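Local coordinates for protein PAN2-PAN3 deadenylation complex catalytic subunit pan2 (Neurospora crassa, PDB 4CZW) that probably shortens mRNA poly(A) tails as the metal-dependent exonuclease subunit of the PAN2-PAN3 complex, and carries a ubiquitin-protease-like domain that acts as a scaffold, at residues A[1-6]-A[374-379]; A[147-152]-A[173-178]; A[328-333]-A[343-348]. All blocks are in the same frame, centred on the assembly; numbering follows the deposited sequence.

Contact 1: residues A[1-6]-A[374-379]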
ATOM      1  N   ASP A   1       4.687  33.470   4.484  1.00 72.43           N
ATOM      2  CA  ASP A   1       5.594  32.951   3.469  1.00 91.38           C
ATOM      3  C   ASP A   1       5.166  31.548   3.031  1.00109.44           C
ATOM      4  O   ASP A   1       5.026  31.276   1.837  1.00104.50           O
ATOM      5  CB  ASP A   1       7.030  32.935   3.992  1.00 86.01           C
ATOM      6  CG  ASP A   1       8.045  32.646   2.905  1.00 95.58           C
ATOM      7  OD1 ASP A   1       8.530  33.607   2.271  1.00 90.41           O
ATOM      8  OD2 ASP A   1       8.360  31.457   2.686  1.00 89.06           O
ATOM      9  N   HIS A   2       4.959  30.666   4.006  1.00 74.51           N
ATOM     10  CA  HIS A   2       4.428  29.330   3.739  1.00 67.91           C
ATOM     11  C   HIS A   2       3.473  28.876   4.846  1.00 57.28           C
ATOM     12  O   HIS A   2       3.414  29.486   5.916  1.00 53.45           O
ATOM     13  CB  HIS A   2       5.567  28.322   3.562  1.00 69.91           C
ATOM     14  CG  HIS A   2       6.657  28.446   4.580  1.00 80.56           C
ATOM     15  ND1 HIS A   2       7.698  29.340   4.451  1.00 82.83           N
ATOM     16  CD2 HIS A   2       6.879  27.774   5.735  1.00 67.19           C
ATOM     17  CE1 HIS A   2       8.509  29.221   5.486  1.00 77.72           C
ATOM     18  NE2 HIS A   2       8.036  28.278   6.281  1.00 64.62           N
ATOM     19  N   TRP A   3       2.738  27.800   4.575  1.00 46.32           N
ATOM     20  CA  TRP A   3       1.627  27.352   5.413  1.00 48.56           C
ATOM     21  C   TRP A   3       2.002  26.992   6.851  1.00 47.79           C
ATOM     22  O   TRP A   3       1.237  27.262   7.776  1.00 44.27           O
ATOM     23  CB  TRP A   3       0.948  26.148   4.752  1.00 46.98           C
ATOM     24  CG  TRP A   3       0.417  26.433   3.379  1.00 55.26           C
ATOM     25  CD1 TRP A   3      -0.093  27.614   2.926  1.00 51.21           C
ATOM     26  CD2 TRP A   3       0.356  25.520   2.275  1.00 50.85           C
ATOM     27  NE1 TRP A   3      -0.474  27.490   1.611  1.00 55.85           N
ATOM     28  CE2 TRP A   3      -0.208  26.214   1.186  1.00 46.35           C
ATOM     29  CE3 TRP A   3       0.721  24.180   2.103  1.00 44.56           C
ATOM     30  CZ2 TRP A   3      -0.416  25.615  -0.057  1.00 39.42           C
ATOM     31  CZ3 TRP A   3       0.514  23.586   0.868  1.00 50.31           C
ATOM     32  CH2 TRP A   3      -0.048  24.303  -0.196  1.00 48.53           C
ATOM     33  N   SER A   4       3.170  26.383   7.039  1.00 50.55           N
ATOM     34  CA  SER A   4       3.570  25.899   8.357  1.00 48.42           C
ATOM     35  C   SER A   4       3.872  27.018   9.353  1.00 43.95           C
ATOM     36  O   SER A   4       4.069  26.760  10.542  1.00 54.80           O
ATOM     37  CB  SER A   4       4.788  24.983   8.233  1.00 54.70           C
ATOM     38  OG  SER A   4       4.452  23.784   7.556  1.00 53.34           O
ATOM     39  N   LEU A   5       3.910  28.255   8.868  1.00 44.33           N
ATOM     40  CA  LEU A   5       4.188  29.404   9.722  1.00 48.70           C
ATOM     41  C   LEU A   5       2.917  29.937  10.375  1.00 46.12           C
ATOM     42  O   LEU A   5       2.976  30.781  11.266  1.00 50.48           O
ATOM     43  CB  LEU A   5       4.865  30.515   8.918  1.00 50.01           C
ATOM     44  CG  LEU A   5       6.233  30.189   8.320  1.00 55.07           C
ATOM     45  CD1 LEU A   5       6.814  31.407   7.620  1.00 62.91           C
ATOM     46  CD2 LEU A   5       7.179  29.683   9.397  1.00 48.51           C
ATOM     47  N   ARG A   6       1.768  29.442   9.928  1.00 34.69           N
ATOM     48  CA  ARG A   6       0.485  29.877  10.471  1.00 40.63           C
ATOM     49  C   ARG A   6       0.252  29.306  11.869  1.00 45.16           C
ATOM     50  O   ARG A   6       0.660  28.182  12.162  1.00 44.12           O
ATOM     51  CB  ARG A   6      -0.656  29.471   9.532  1.00 47.07           C
ATOM     52  CG  ARG A   6      -0.496  29.931   8.081  1.00 41.33           C
ATOM     53  CD  ARG A   6      -0.746  31.426   7.897  1.00 42.28           C
ATOM     54  NE  ARG A   6       0.387  32.238   8.331  1.00 52.89           N
ATOM     55  CZ  ARG A   6       1.443  32.516   7.575  1.00 51.99           C
ATOM     56  NH1 ARG A   6       1.520  32.048   6.336  1.00 52.30           N
ATOM     57  NH2 ARG A   6       2.427  33.263   8.058  1.00 46.56           N
ATOM     58  N   LYS A 374      10.857  22.668  -0.205  1.00 43.67           N
ATOM     59  CA  LYS A 374      11.644  21.908   0.758  1.00 41.34           C
ATOM     60  C   LYS A 374      11.509  22.517   2.149  1.00 45.94           C
ATOM     61  O   LYS A 374      11.441  21.799   3.148  1.00 50.47           O
ATOM     62  CB  LYS A 374      13.117  21.866   0.350  1.00 51.55           C
ATOM     63  CG  LYS A 374      13.969  20.972   1.239  1.00 53.47           C
ATOM     64  CD  LYS A 374      15.399  21.478   1.346  1.00 55.31           C
ATOM     65  CE  LYS A 374      16.082  21.518  -0.008  1.00 65.07           C
ATOM     66  NZ  LYS A 374      17.500  21.958   0.105  1.00 73.79           N
ATOM     67  N   VAL A 375      11.470  23.845   2.199  1.00 39.78           N
ATOM     68  CA  VAL A 375      11.333  24.575   3.453  1.00 46.36           C
ATOM     69  C   VAL A 375      10.052  24.187   4.182  1.00 42.20           C
ATOM     70  O   VAL A 375      10.084  23.827   5.358  1.00 39.80           O
ATOM     71  CB  VAL A 375      11.341  26.098   3.218  1.00 45.88           C
ATOM     72  CG1 VAL A 375      10.982  26.838   4.497  1.00 49.40           C
ATOM     73  CG2 VAL A 375      12.697  26.546   2.696  1.00 42.00           C
ATOM     74  N   GLU A 376       8.931  24.258   3.472  1.00 48.62           N
ATOM     75  CA  GLU A 376       7.629  23.902   4.026  1.00 49.14           C
ATOM     76  C   GLU A 376       7.598  22.455   4.512  1.00 43.70           C
ATOM     77  O   GLU A 376       7.023  22.153   5.559  1.00 45.27           O
ATOM     78  CB  GLU A 376       6.531  24.132   2.984  1.00 46.33           C
ATOM     79  CG  GLU A 376       5.169  23.566   3.358  1.00 35.81           C
ATOM     80  CD  GLU A 376       4.531  24.281   4.534  1.00 47.50           C
ATOM     81  OE1 GLU A 376       4.954  25.413   4.851  1.00 51.01           O
ATOM     82  OE2 GLU A 376       3.604  23.709   5.143  1.00 47.39           O
ATOM     83  N   ALA A 377       8.224  21.566   3.747  1.00 43.34           N
ATOM     84  CA  ALA A 377       8.275  20.152   4.099  1.00 48.11           C
ATOM     85  C   ALA A 377       9.150  19.914   5.325  1.00 48.69           C
ATOM     86  O   ALA A 377       8.961  18.939   6.054  1.00 46.85           O
ATOM     87  CB  ALA A 377       8.783  19.336   2.922  1.00 37.67           C
ATOM     88  N   LEU A 378      10.107  20.808   5.547  1.00 43.81           N
ATOM     89  CA  LEU A 378      11.025  20.683   6.673  1.00 39.02           C
ATOM     90  C   LEU A 378      10.750  21.740   7.738  1.00 42.21           C
ATOM     91  O   LEU A 378      11.591  22.002   8.596  1.00 46.98           O
ATOM     92  CB  LEU A 378      12.474  20.780   6.191  1.00 34.20           C
ATOM     93  CG  LEU A 378      12.904  19.724   5.170  1.00 41.82           C
ATOM     94  CD1 LEU A 378      14.363  19.906   4.780  1.00 34.41           C
ATOM     95  CD2 LEU A 378      12.657  18.324   5.709  1.00 43.08           C
ATOM     96  N   THR A 379       9.569  22.346   7.673  1.00 42.08           N
ATOM     97  CA  THR A 379       9.149  23.316   8.679  1.00 42.11           C
ATOM     98  C   THR A 379       8.090  22.702   9.586  1.00 44.86           C
ATOM     99  O   THR A 379       7.121  22.111   9.111  1.00 45.91           O
ATOM    100  CB  THR A 379       8.587  24.599   8.039  1.00 46.99           C
ATOM    101  OG1 THR A 379       9.563  25.162   7.153  1.00 55.53           O
ATOM    102  CG2 THR A 379       8.235  25.622   9.110  1.00 39.47           C
TER

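Contact 2: residues A[147-152]-A[173-178]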
ATOM      1  N   GLN A 147       8.949 -11.151   8.043  1.00 49.11           N
ATOM      2  CA  GLN A 147       8.759 -12.596   8.068  1.00 56.42           C
ATOM      3  C   GLN A 147       7.922 -13.054   6.875  1.00 60.15           C
ATOM      4  O   GLN A 147       7.985 -14.215   6.473  1.00 69.83           O
ATOM      5  CB  GLN A 147       8.108 -13.032   9.384  1.00 58.29           C
ATOM      6  CG  GLN A 147       6.679 -12.556   9.574  1.00 68.53           C
ATOM      7  CD  GLN A 147       6.155 -12.829  10.972  1.00 85.37           C
ATOM      8  OE1 GLN A 147       6.810 -12.512  11.965  1.00 88.64           O
ATOM      9  NE2 GLN A 147       4.972 -13.426  11.055  1.00 88.29           N
ATOM     10  N   ASP A 148       7.141 -12.136   6.311  1.00 56.47           N
ATOM     11  CA  ASP A 148       6.388 -12.418   5.094  1.00 52.86           C
ATOM     12  C   ASP A 148       7.335 -12.548   3.906  1.00 55.35           C
ATOM     13  O   ASP A 148       7.114 -13.356   3.003  1.00 59.76           O
ATOM     14  CB  ASP A 148       5.355 -11.323   4.819  1.00 45.72           C
ATOM     15  CG  ASP A 148       4.142 -11.420   5.723  1.00 48.62           C
ATOM     16  OD1 ASP A 148       3.890 -12.514   6.268  1.00 59.93           O
ATOM     17  OD2 ASP A 148       3.433 -10.402   5.880  1.00 35.87           O
ATOM     18  N   TYR A 149       8.392 -11.744   3.920  1.00 50.49           N
ATOM     19  CA  TYR A 149       9.356 -11.711   2.828  1.00 48.78           C
ATOM     20  C   TYR A 149      10.154 -13.006   2.731  1.00 54.62           C
ATOM     21  O   TYR A 149      10.522 -13.436   1.639  1.00 59.38           O
ATOM     22  CB  TYR A 149      10.301 -10.520   3.003  1.00 43.03           C
ATOM     23  CG  TYR A 149      11.315 -10.357   1.893  1.00 50.06           C
ATOM     24  CD1 TYR A 149      10.991  -9.680   0.724  1.00 45.57           C
ATOM     25  CD2 TYR A 149      12.600 -10.870   2.018  1.00 51.72           C
ATOM     26  CE1 TYR A 149      11.917  -9.525  -0.292  1.00 46.06           C
ATOM     27  CE2 TYR A 149      13.531 -10.720   1.009  1.00 59.36           C
ATOM     28  CZ  TYR A 149      13.185 -10.047  -0.143  1.00 41.53           C
ATOM     29  OH  TYR A 149      14.110  -9.894  -1.151  1.00 49.46           O
ATOM     30  N   LYS A 150      10.417 -13.624   3.877  1.00 58.97           N
ATOM     31  CA  LYS A 150      11.228 -14.836   3.922  1.00 65.56           C
ATOM     32  C   LYS A 150      10.375 -16.098   3.831  1.00 63.23           C
ATOM     33  O   LYS A 150      10.905 -17.208   3.773  1.00 66.17           O
ATOM     34  CB  LYS A 150      12.069 -14.864   5.200  1.00 64.23           C
ATOM     35  CG  LYS A 150      11.251 -14.835   6.481  1.00 63.35           C
ATOM     36  CD  LYS A 150      12.145 -14.747   7.706  1.00 65.67           C
ATOM     37  CE  LYS A 150      13.004 -13.493   7.673  1.00 69.00           C
ATOM     38  NZ  LYS A 150      13.868 -13.377   8.881  1.00 90.90           N
ATOM     39  N   GLY A 151       9.057 -15.924   3.818  1.00 63.78           N
ATOM     40  CA  GLY A 151       8.141 -17.046   3.724  1.00 64.08           C
ATOM     41  C   GLY A 151       8.280 -17.789   2.408  1.00 60.09           C
ATOM     42  O   GLY A 151       8.281 -19.019   2.373  1.00 72.07           O
ATOM     43  N   THR A 152       8.399 -17.031   1.324  1.00 56.03           N
ATOM     44  CA  THR A 152       8.600 -17.601  -0.002  1.00 60.56           C
ATOM     45  C   THR A 152       9.625 -16.770  -0.769  1.00 57.81           C
ATOM     46  O   THR A 152       9.636 -15.543  -0.663  1.00 61.21           O
ATOM     47  CB  THR A 152       7.276 -17.677  -0.796  1.00 54.92           C
ATOM     48  OG1 THR A 152       7.543 -18.065  -2.149  1.00 64.19           O
ATOM     49  CG2 THR A 152       6.567 -16.330  -0.792  1.00 61.10           C
ATOM     50  N   LEU A 173      16.702 -14.308   4.086  1.00 69.32           N
ATOM     51  CA  LEU A 173      16.863 -14.107   5.525  1.00 70.72           C
ATOM     52  C   LEU A 173      17.917 -13.047   5.830  1.00 71.09           C
ATOM     53  O   LEU A 173      17.684 -12.139   6.628  1.00 68.84           O
ATOM     54  CB  LEU A 173      17.226 -15.429   6.214  1.00 74.63           C
ATOM     55  CG  LEU A 173      17.114 -15.489   7.741  1.00 74.82           C
ATOM     56  CD1 LEU A 173      16.699 -16.883   8.183  1.00 75.56           C
ATOM     57  CD2 LEU A 173      18.420 -15.091   8.418  1.00 76.74           C
ATOM     58  N   ASP A 174      19.077 -13.167   5.192  1.00 66.86           N
ATOM     59  CA  ASP A 174      20.160 -12.212   5.394  1.00 70.07           C
ATOM     60  C   ASP A 174      19.819 -10.861   4.779  1.00 69.24           C
ATOM     61  O   ASP A 174      20.215  -9.813   5.292  1.00 72.24           O
ATOM     62  CB  ASP A 174      21.464 -12.741   4.794  1.00 74.68           C
ATOM     63  CG  ASP A 174      21.840 -14.107   5.329  1.00 87.99           C
ATOM     64  OD1 ASP A 174      21.410 -14.450   6.450  1.00 85.92           O
ATOM     65  OD2 ASP A 174      22.569 -14.840   4.626  1.00 95.51           O
ATOM     66  N   LEU A 175      19.077 -10.894   3.677  1.00 67.28           N
ATOM     67  CA  LEU A 175      18.768  -9.684   2.928  1.00 59.59           C
ATOM     68  C   LEU A 175      17.775  -8.788   3.661  1.00 59.67           C
ATOM     69  O   LEU A 175      18.018  -7.595   3.833  1.00 52.11           O
ATOM     70  CB  LEU A 175      18.222 -10.040   1.546  1.00 59.21           C
ATOM     71  CG  LEU A 175      18.122  -8.846   0.600  1.00 63.21           C
ATOM     72  CD1 LEU A 175      19.481  -8.178   0.487  1.00 65.75           C
ATOM     73  CD2 LEU A 175      17.609  -9.273  -0.765  1.00 57.19           C
ATOM     74  N   VAL A 176      16.658  -9.369   4.092  1.00 61.93           N
ATOM     75  CA  VAL A 176      15.615  -8.609   4.772  1.00 53.72           C
ATOM     76  C   VAL A 176      16.124  -8.072   6.111  1.00 56.95           C
ATOM     77  O   VAL A 176      15.617  -7.076   6.629  1.00 57.51           O
ATOM     78  CB  VAL A 176      14.343  -9.465   4.995  1.00 52.32           C
ATOM     79  CG1 VAL A 176      14.590 -10.548   6.036  1.00 61.52           C
ATOM     80  CG2 VAL A 176      13.164  -8.589   5.396  1.00 57.74           C
ATOM     81  N   LYS A 177      17.144  -8.727   6.655  1.00 62.08           N
ATOM     82  CA  LYS A 177      17.749  -8.300   7.910  1.00 59.28           C
ATOM     83  C   LYS A 177      18.609  -7.060   7.693  1.00 58.23           C
ATOM     84  O   LYS A 177      18.596  -6.132   8.501  1.00 51.90           O
ATOM     85  CB  LYS A 177      18.580  -9.434   8.511  1.00 63.13           C
ATOM     86  CG  LYS A 177      19.111  -9.154   9.905  1.00 73.56           C
ATOM     87  CD  LYS A 177      19.795 -10.383  10.483  1.00 86.25           C
ATOM     88  CE  LYS A 177      20.303 -10.122  11.890  1.00 93.72           C
ATOM     89  NZ  LYS A 177      21.305  -9.023  11.919  1.00 88.37           N
ATOM     90  N   ARG A 178      19.349  -7.048   6.590  1.00 54.73           N
ATOM     91  CA  ARG A 178      20.207  -5.919   6.251  1.00 47.74           C
ATOM     92  C   ARG A 178      19.376  -4.713   5.812  1.00 56.34           C
ATOM     93  O   ARG A 178      19.834  -3.571   5.875  1.00 57.70           O
ATOM     94  CB  ARG A 178      21.197  -6.319   5.152  1.00 51.07           C
ATOM     95  CG  ARG A 178      22.245  -5.266   4.825  1.00 69.57           C
ATOM     96  CD  ARG A 178      23.287  -5.805   3.857  1.00 79.61           C
ATOM     97  NE  ARG A 178      24.289  -4.799   3.517  1.00 90.56           N
ATOM     98  CZ  ARG A 178      25.376  -5.043   2.791  1.00 96.65           C
ATOM     99  NH1 ARG A 178      25.607  -6.264   2.328  1.00 87.06           N
ATOM    100  NH2 ARG A 178      26.233  -4.066   2.528  1.00 90.84           N
TER

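Contact 3: residues A[328-333]-A[343-348]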
ATOM      1  N   THR A 328       8.049  12.180   5.763  1.00 44.65           N
ATOM      2  CA  THR A 328       7.705  12.298   7.174  1.00 39.04           C
ATOM      3  C   THR A 328       6.206  12.143   7.413  1.00 44.51           C
ATOM      4  O   THR A 328       5.395  12.811   6.773  1.00 43.37           O
ATOM      5  CB  THR A 328       8.157  13.657   7.748  1.00 39.70           C
ATOM      6  OG1 THR A 328       9.571  13.812   7.572  1.00 53.27           O
ATOM      7  CG2 THR A 328       7.821  13.754   9.228  1.00 41.78           C
ATOM      8  N   VAL A 329       5.844  11.254   8.333  1.00 41.37           N
ATOM      9  CA  VAL A 329       4.466  11.163   8.799  1.00 36.28           C
ATOM     10  C   VAL A 329       4.230  12.258   9.833  1.00 37.59           C
ATOM     11  O   VAL A 329       4.858  12.267  10.892  1.00 42.35           O
ATOM     12  CB  VAL A 329       4.148   9.787   9.410  1.00 38.26           C
ATOM     13  CG1 VAL A 329       2.767   9.796  10.050  1.00 37.47           C
ATOM     14  CG2 VAL A 329       4.244   8.704   8.349  1.00 33.40           C
ATOM     15  N   VAL A 330       3.327  13.182   9.521  1.00 39.03           N
ATOM     16  CA  VAL A 330       3.145  14.377  10.338  1.00 32.17           C
ATOM     17  C   VAL A 330       1.790  14.413  11.039  1.00 35.56           C
ATOM     18  O   VAL A 330       0.752  14.185  10.419  1.00 46.90           O
ATOM     19  CB  VAL A 330       3.298  15.650   9.482  1.00 29.72           C
ATOM     20  CG1 VAL A 330       3.125  16.892  10.339  1.00 35.75           C
ATOM     21  CG2 VAL A 330       4.651  15.661   8.787  1.00 36.88           C
ATOM     22  N   ASN A 331       1.810  14.704  12.336  1.00 38.32           N
ATOM     23  CA  ASN A 331       0.582  14.872  13.103  1.00 38.39           C
ATOM     24  C   ASN A 331       0.086  16.309  13.026  1.00 42.30           C
ATOM     25  O   ASN A 331       0.839  17.247  13.284  1.00 40.50           O
ATOM     26  CB  ASN A 331       0.796  14.466  14.563  1.00 37.32           C
ATOM     27  CG  ASN A 331      -0.486  14.505  15.373  1.00 36.18           C
ATOM     28  OD1 ASN A 331      -1.237  13.530  15.413  1.00 48.85           O
ATOM     29  ND2 ASN A 331      -0.741  15.632  16.028  1.00 44.15           N
ATOM     30  N   VAL A 332      -1.182  16.478  12.668  1.00 47.62           N
ATOM     31  CA  VAL A 332      -1.775  17.805  12.545  1.00 37.97           C
ATOM     32  C   VAL A 332      -2.920  17.989  13.535  1.00 42.47           C
ATOM     33  O   VAL A 332      -3.927  17.286  13.470  1.00 51.65           O
ATOM     34  CB  VAL A 332      -2.295  18.060  11.118  1.00 36.99           C
ATOM     35  CG1 VAL A 332      -3.000  19.404  11.045  1.00 39.32           C
ATOM     36  CG2 VAL A 332      -1.152  17.993  10.116  1.00 35.76           C
ATOM     37  N   GLU A 333      -2.759  18.941  14.448  1.00 48.02           N
ATOM     38  CA  GLU A 333      -3.769  19.206  15.468  1.00 56.53           C
ATOM     39  C   GLU A 333      -4.727  20.313  15.045  1.00 53.92           C
ATOM     40  O   GLU A 333      -4.340  21.255  14.355  1.00 54.55           O
ATOM     41  CB  GLU A 333      -3.105  19.579  16.796  1.00 54.90           C
ATOM     42  CG  GLU A 333      -2.219  18.497  17.386  1.00 61.37           C
ATOM     43  CD  GLU A 333      -1.605  18.909  18.709  1.00 85.57           C
ATOM     44  OE1 GLU A 333      -1.936  20.006  19.203  1.00 81.92           O
ATOM     45  OE2 GLU A 333      -0.789  18.135  19.256  1.00 84.23           O
ATOM     46  N   VAL A 343      -0.910  13.518   8.057  1.00 40.02           N
ATOM     47  CA  VAL A 343      -0.605  13.785   6.658  1.00 38.20           C
ATOM     48  C   VAL A 343       0.805  13.292   6.361  1.00 39.66           C
ATOM     49  O   VAL A 343       1.527  12.879   7.269  1.00 42.04           O
ATOM     50  CB  VAL A 343      -0.714  15.282   6.312  1.00 42.31           C
ATOM     51  CG1 VAL A 343      -2.112  15.801   6.627  1.00 29.55           C
ATOM     52  CG2 VAL A 343       0.343  16.079   7.062  1.00 32.42           C
ATOM     53  N   ALA A 344       1.198  13.333   5.093  1.00 42.12           N
ATOM     54  CA  ALA A 344       2.527  12.879   4.706  1.00 36.31           C
ATOM     55  C   ALA A 344       3.220  13.888   3.799  1.00 42.11           C
ATOM     56  O   ALA A 344       2.691  14.264   2.753  1.00 41.25           O
ATOM     57  CB  ALA A 344       2.442  11.523   4.021  1.00 31.60           C
ATOM     58  N   THR A 345       4.402  14.328   4.214  1.00 40.40           N
ATOM     59  CA  THR A 345       5.232  15.198   3.391  1.00 46.60           C
ATOM     60  C   THR A 345       6.397  14.390   2.835  1.00 43.66           C
ATOM     61  O   THR A 345       7.319  14.031   3.565  1.00 46.70           O
ATOM     62  CB  THR A 345       5.760  16.406   4.183  1.00 41.13           C
ATOM     63  OG1 THR A 345       6.479  15.947   5.335  1.00 50.53           O
ATOM     64  CG2 THR A 345       4.607  17.289   4.633  1.00 34.71           C
ATOM     65  N   VAL A 346       6.345  14.101   1.538  1.00 46.87           N
ATOM     66  CA  VAL A 346       7.290  13.178   0.918  1.00 41.05           C
ATOM     67  C   VAL A 346       8.003  13.787  -0.288  1.00 43.28           C
ATOM     68  O   VAL A 346       7.389  14.472  -1.105  1.00 47.40           O
ATOM     69  CB  VAL A 346       6.573  11.882   0.470  1.00 38.29           C
ATOM     70  CG1 VAL A 346       7.552  10.914  -0.175  1.00 42.88           C
ATOM     71  CG2 VAL A 346       5.869  11.226   1.648  1.00 42.10           C
ATOM     72  N   ASN A 347       9.307  13.539  -0.385  1.00 36.88           N
ATOM     73  CA  ASN A 347      10.067  13.879  -1.581  1.00 42.36           C
ATOM     74  C   ASN A 347       9.949  12.749  -2.601  1.00 49.62           C
ATOM     75  O   ASN A 347      10.640  11.736  -2.499  1.00 42.58           O
ATOM     76  CB  ASN A 347      11.534  14.140  -1.233  1.00 50.74           C
ATOM     77  CG  ASN A 347      12.295  14.826  -2.357  1.00 51.82           C
ATOM     78  OD1 ASN A 347      12.033  14.594  -3.537  1.00 48.09           O
ATOM     79  ND2 ASN A 347      13.243  15.679  -1.990  1.00 54.32           N
ATOM     80  N   VAL A 348       9.072  12.929  -3.585  1.00 48.84           N
ATOM     81  CA  VAL A 348       8.789  11.881  -4.562  1.00 46.83           C
ATOM     82  C   VAL A 348       9.914  11.706  -5.579  1.00 44.92           C
ATOM     83  O   VAL A 348       9.827  10.858  -6.469  1.00 51.88           O
ATOM     84  CB  VAL A 348       7.479  12.164  -5.323  1.00 50.00           C
ATOM     85  CG1 VAL A 348       6.314  12.262  -4.352  1.00 47.74           C
ATOM     86  CG2 VAL A 348       7.606  13.435  -6.148  1.00 42.26           C
TER
HETATM   87  O   HOH W   1       9.158  16.083   5.411  1.00 46.72           O

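Contact 1: residues A[1-6]-A[374-379]
Glu376 sets CG anti to its backbone N (chi1 170°) and bends at chi2 (68°), swinging its carboxylate off the short helix 374-377 onto the 3-10 turn 3-5. Ser4 holds OG beside its own N, so its amide and hydroxyl meet the two carboxylate oxygens. Ser4 N donates to the syn lone pair of Glu376 OE1 at 3.0 Å, nearly straight. Ser4 OG donates to Glu376 OE2 at 2.6 Å, from above the carboxylate plane. Tyr13 OH also hydrogen-bonds Glu376 OE2, so the buried carboxylate is probably ionised; Lys385 NZ bonds Ser4 OG and Thr379 O and is only a long, weak ion-pair partner of Glu376. The contact joins the N-terminal segment to the helix preceding strand 385-394 of the USP-like domain, thought to be an inactive scaffold. His2 CG sits between backbone N and carbonyl carbon, and an in-plane hydrogen bond from ND1 to OD2 of the poorly ordered Asp1 may steady the ring. Sliding past Glu376 in the opposite direction, His2 brings its CD2 edge 3.2 Å from Glu376 OE1, the planes 70° apart. Val375 CG1 makes a CH-pi contact, 3.9 Å from the His2 ring centroid. Beyond the helix, Thr379 CG2 packs against Ser4 CB at 3.6 Å.

Contact 2: residues A[147-152]-A[173-178]
Two helices of the pseudo-protease (USP-like) domain meet here: the C-terminal part of helix 130-149 and the residues just after it lean on the first turns of helix 172-180. The contact is made by side chains, chiefly Tyr149 and Lys150 on one side and Leu173, Leu175 and Val176 on the other. The backbones come close at Lys150 and Leu173, CA to CA 5.9 Å, yet the touching atoms belong to side chains.

The aromatic part belongs to Tyr149. With CG anti to its backbone N (chi1 -178°), the ring reaches out to helix 172-180 and slides past Val176 in the opposite direction. Its CD2 comes to 3.7 Å from Val176 CB, and Val176 CG2 lies slightly farther from the same ring carbon. At the far end of the ring, the hydroxyl touches a methyl group, Tyr149 OH lying 3.6 Å from Leu175 CD2. Leu82, Met66 and Glu160 also pack on this buried tyrosine, which therefore joins helices 61-71, 81-94 and 158-163 to the pair. Its side chain is about 5 Å, between nearest atoms, from that of the zinc ligand His70, placing the contact beside that zinc site without making it part of the metal's coordination.

The lysine contacts are apolar in kind: Lys150 is an exposed residue whose far end, CE and NZ, does the touching, against aliphatic carbons. CG sits in the crowded position between backbone N and carbonyl carbon (chi1 60°), and a bend at chi3 (60°) carries the tip across Val176 at about a right angle. Lys150 CE rests 3.7 Å from Val176 CG1, and beyond it the ammonium atom Lys150 NZ stands 4.0 Å from Leu173 CG.

Contact 3: residues A[328-333]-A[343-348]
From Val343 CB, the branch CG2 stands in the crowded position between backbone N and carbonyl carbon (chi1 -58° for CG1), and this turns it toward the partner strand. There Val343 CG2, the tip of this branch, meets both Val330 CB at 3.8 Å and Val332 CG2 at 3.9 Å, so one methyl group spans two residues of strand 321-334. The backbones of the two strands form an antiparallel beta hairpin. Val330 and Val343 are a hydrogen-bonded pair, with Val330 N to Val343 O at 2.9 Å and almost straight (174°). Thr328 and Thr345 form the next hydrogen-bonded pair, while Val329 and Ala344 between them are non-hydrogen-bonded. On the face shared by Thr328, Val330, Val343 and Thr345, a water bridges the two threonine hydroxyls, 2.7 Å from Thr345 OG1 and 3.2 Å from Thr328 OG1. The opposite face, with Val329 and Ala344, packs on helix 51-58 through Ser52, and Val329 also through Val56. Within the large mixed sheet of the USP-like domain, strand 385-394 flanks strand 321-334, and strand 361-365 flanks strand 339-347, placing Leu363 and Asn365 against Val343.

In the fold
Starting at the N terminus, the chain enters contact 1 at once, but its partner comes only after 367 intervening residues, so this contact closes a loop around most of the USP-like domain. Contacts 2 and 3 are both nested inside that loop and follow one another in series. Contact 2 closes a short excursion between helices 130-149 and 172-180; contact 3 closes a tight hairpin in the large mixed sheet. Contacts 1 and 3 are neighbours, with centres about 12 Å apart, and they touch where Ala377 O packs against Thr345 OG1. Contact 2 lies about 28 Å from contact 3, centre to centre, in the helical part of the same domain.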